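Local coordinates for spike protein P1 (Pseudoalteromonas phage pm2, PDB 2VVE) that binds the host receptor through its C-terminal region as a monomeric spike standing at the fivefold vertices of the virion, at residues R134-K140 with G179-D185. Sequence-based numbering, arbitrary orientation. Where two conformers were deposited one is given.
Sequences RVRHKSK and GSHSGYD
Ser139 and His181 hold each other at both ends of a backbone unit: His181 N donates to Ser139 OG (3.0 Å), and Ser139 N donates to His181 O (2.8 Å). Lys140 N reaches His181 O at 3.2 Å, almost straight, from the opposite face of the carbonyl plane, so one acceptor takes two consecutive amides. Ser139 OG sits between its backbone N and carbonyl carbon (chi1 64°), which aims it at the loop amide. The His181 ring carries His137 CB over one face, 3.9 Å from the ring centroid; the two imidazoles meet obliquely, planes 53° apart. Both are fixed by further bonds, His137 to Tyr175 and Thr229, His181 NE2 to the carbonyl of Ile151. Gly183, at positive phi, lets the loop backbone press against Lys138, its CA 3.8 Å from Lys138 CB. A water accepts from Gly183 N and donates to His137 O, bridging two backbone groups that make no direct bond.

This tight part holds the buried His137 and Ser139; toward the exposed Asp185 the fit slackens. The Arg136 chain runs anti through CG and CD, which lays CD 3.4 Å from Gly183 O, then bends at chi3 (-59°), turning NE to Asp188. Extended Arg134 also spends NE on Asp188, and its NH1 makes a long bond (3.3 Å) to Asp185 O from above the carbonyl plane. The Asp185 carboxylate touches neither guanidinium. Lys138, likewise on the solvent side, lies with its aliphatic part near Ser182 O, while the Lys140 chain runs alongside Ser182 CB before NZ turns to the carbonyl of Asp147. The loop, passing from the sheet of 151-160 to the four-stranded sheet where 129-137 pairs with 189-195, is thus held against the end of 129-137: a sheet-to-sheet connection of a beta-sandwich, consistent with a jelly-roll-like domain.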
loop_
_atom_site.group_PDB
_atom_site.type_symbol
_atom_site.label_atom_id
_atom_site.label_comp_id
_atom_site.label_asym_id
_atom_site.label_seq_id
_atom_site.Cartn_x
_atom_site.Cartn_y
_atom_site.Cartn_z
ATOM N N ARG A 134 24.912 -6.726 29.834
ATOM C CA ARG A 134 26.285 -6.963 30.243
ATOM C C ARG A 134 26.938 -5.581 30.354
ATOM O O ARG A 134 27.016 -4.823 29.375
ATOM C CB ARG A 134 27.001 -7.864 29.221
ATOM C CG ARG A 134 28.489 -8.052 29.475
ATOM C CD ARG A 134 29.142 -8.945 28.426
ATOM N NE ARG A 134 30.538 -9.196 28.777
ATOM C CZ ARG A 134 31.303 -10.125 28.211
ATOM N NH1 ARG A 134 32.558 -10.278 28.613
ATOM N NH2 ARG A 134 30.818 -10.903 27.249
ATOM N N VAL A 135 27.359 -5.237 31.566
ATOM C CA VAL A 135 27.733 -3.863 31.874
ATOM C C VAL A 135 29.182 -3.801 32.346
ATOM O O VAL A 135 29.598 -4.565 33.219
ATOM C CB VAL A 135 26.763 -3.228 32.933
ATOM C CG1 VAL A 135 27.165 -1.823 33.247
ATOM C CG2 VAL A 135 25.330 -3.225 32.434
ATOM N N ARG A 136 29.945 -2.892 31.747
ATOM C CA ARG A 136 31.355 -2.751 32.076
ATOM C C ARG A 136 31.627 -1.373 32.662
ATOM O O ARG A 136 31.422 -0.342 32.008
ATOM C CB ARG A 136 32.230 -3.002 30.836
ATOM C CG ARG A 136 33.741 -2.936 31.109
ATOM C CD ARG A 136 34.532 -3.360 29.906
ATOM N NE ARG A 136 34.184 -4.721 29.517
ATOM C CZ ARG A 136 34.384 -5.225 28.306
ATOM N NH1 ARG A 136 34.935 -4.479 27.353
ATOM N NH2 ARG A 136 34.016 -6.475 28.049
ATOM N N HIS A 137 32.099 -1.369 33.900
ATOM C CA HIS A 137 32.562 -0.149 34.544
ATOM C C HIS A 137 34.089 -0.091 34.506
ATOM O O HIS A 137 34.768 -1.056 34.857
ATOM C CB HIS A 137 32.045 -0.083 35.983
ATOM C CG HIS A 137 30.580 -0.369 36.104
ATOM N ND1 HIS A 137 29.615 0.534 35.714
ATOM C CD2 HIS A 137 29.914 -1.448 36.586
ATOM C CE1 HIS A 137 28.416 0.019 35.939
ATOM N NE2 HIS A 137 28.570 -1.179 36.475
ATOM N N LYS A 138 34.622 1.031 34.045
ATOM C CA LYS A 138 36.073 1.242 34.025
ATOM C C LYS A 138 36.359 2.694 34.372
ATOM O O LYS A 138 35.920 3.604 33.657
ATOM C CB LYS A 138 36.650 0.869 32.650
ATOM C CG LYS A 138 38.173 0.902 32.552
ATOM C CD LYS A 138 38.623 0.428 31.169
ATOM C CE LYS A 138 40.132 0.271 31.074
ATOM N NZ LYS A 138 40.842 1.579 31.084
ATOM N N SER A 139 37.072 2.899 35.481
ATOM C CA SER A 139 37.380 4.238 35.980
ATOM C C SER A 139 38.879 4.548 36.037
ATOM O O SER A 139 39.271 5.700 35.861
ATOM C CB SER A 139 36.713 4.487 37.341
ATOM O OG SER A 139 37.211 3.624 38.351
ATOM N N LYS A 140 39.703 3.521 36.282
ATOM C CA LYS A 140 41.165 3.676 36.429
ATOM C C LYS A 140 41.817 4.352 35.224
ATOM O O LYS A 140 41.907 3.764 34.147
ATOM C CB LYS A 140 41.842 2.322 36.682
ATOM C CG LYS A 140 41.449 1.651 37.996
ATOM C CD LYS A 140 42.150 0.301 38.157
ATOM C CE LYS A 140 42.022 -0.244 39.577
ATOM N NZ LYS A 140 43.000 0.405 40.510
ATOM N N GLY A 179 33.738 1.292 43.833
ATOM C CA GLY A 179 35.147 0.969 43.939
ATOM C C GLY A 179 35.937 1.618 42.823
ATOM O O GLY A 179 35.439 2.511 42.124
ATOM N N SER A 180 37.192 1.194 42.696
ATOM C CA SER A 180 38.024 1.597 41.573
ATOM C C SER A 180 37.932 0.509 40.514
ATOM O O SER A 180 38.437 -0.600 40.699
ATOM C CB SER A 180 39.469 1.817 42.025
ATOM O OG SER A 180 39.513 2.760 43.084
ATOM N N HIS A 181 37.270 0.836 39.410
ATOM C CA HIS A 181 36.942 -0.144 38.375
ATOM C C HIS A 181 38.029 -0.286 37.317
ATOM O O HIS A 181 38.386 0.682 36.642
ATOM C CB HIS A 181 35.604 0.217 37.732
ATOM C CG HIS A 181 34.518 0.498 38.726
ATOM N ND1 HIS A 181 33.676 -0.482 39.204
ATOM C CD2 HIS A 181 34.148 1.645 39.343
ATOM C CE1 HIS A 181 32.829 0.051 40.066
ATOM N NE2 HIS A 181 33.095 1.340 40.170
ATOM N N SER A 182 38.552 -1.501 37.182
ATOM C CA SER A 182 39.593 -1.780 36.192
ATOM C C SER A 182 39.017 -2.171 34.824
ATOM O O SER A 182 39.732 -2.162 33.819
ATOM C CB SER A 182 40.586 -2.831 36.711
ATOM O OG SER A 182 39.932 -3.950 37.278
ATOM N N GLY A 183 37.728 -2.506 34.798
ATOM C CA GLY A 183 37.015 -2.813 33.563
ATOM C C GLY A 183 37.464 -4.062 32.829
ATOM O O GLY A 183 37.410 -4.105 31.600
ATOM N N TYR A 184 37.892 -5.082 33.574
ATOM C CA TYR A 184 38.333 -6.343 32.972
ATOM C C TYR A 184 37.109 -7.129 32.507
ATOM O O TYR A 184 36.123 -7.229 33.241
ATOM C CB TYR A 184 39.164 -7.179 33.955
ATOM C CG TYR A 184 40.451 -6.526 34.444
ATOM C CD1 TYR A 184 41.139 -5.600 33.655
ATOM C CD2 TYR A 184 40.992 -6.861 35.687
ATOM C CE1 TYR A 184 42.318 -4.999 34.101
ATOM C CE2 TYR A 184 42.173 -6.274 36.143
ATOM C CZ TYR A 184 42.831 -5.347 35.346
ATOM O OH TYR A 184 43.997 -4.765 35.793
ATOM N N ASP A 185 37.184 -7.690 31.299
ATOM C CA ASP A 185 36.022 -8.314 30.647
ATOM C C ASP A 185 35.325 -9.402 31.471
ATOM O O ASP A 185 34.099 -9.556 31.399
ATOM C CB ASP A 185 36.393 -8.837 29.250
ATOM C CG ASP A 185 37.449 -9.945 29.283
ATOM O OD1 ASP A 185 38.137 -10.124 30.316
ATOM O OD2 ASP A 185 37.588 -10.642 28.255
HETATM O O HOH W 1 35.271 -3.444 36.230
#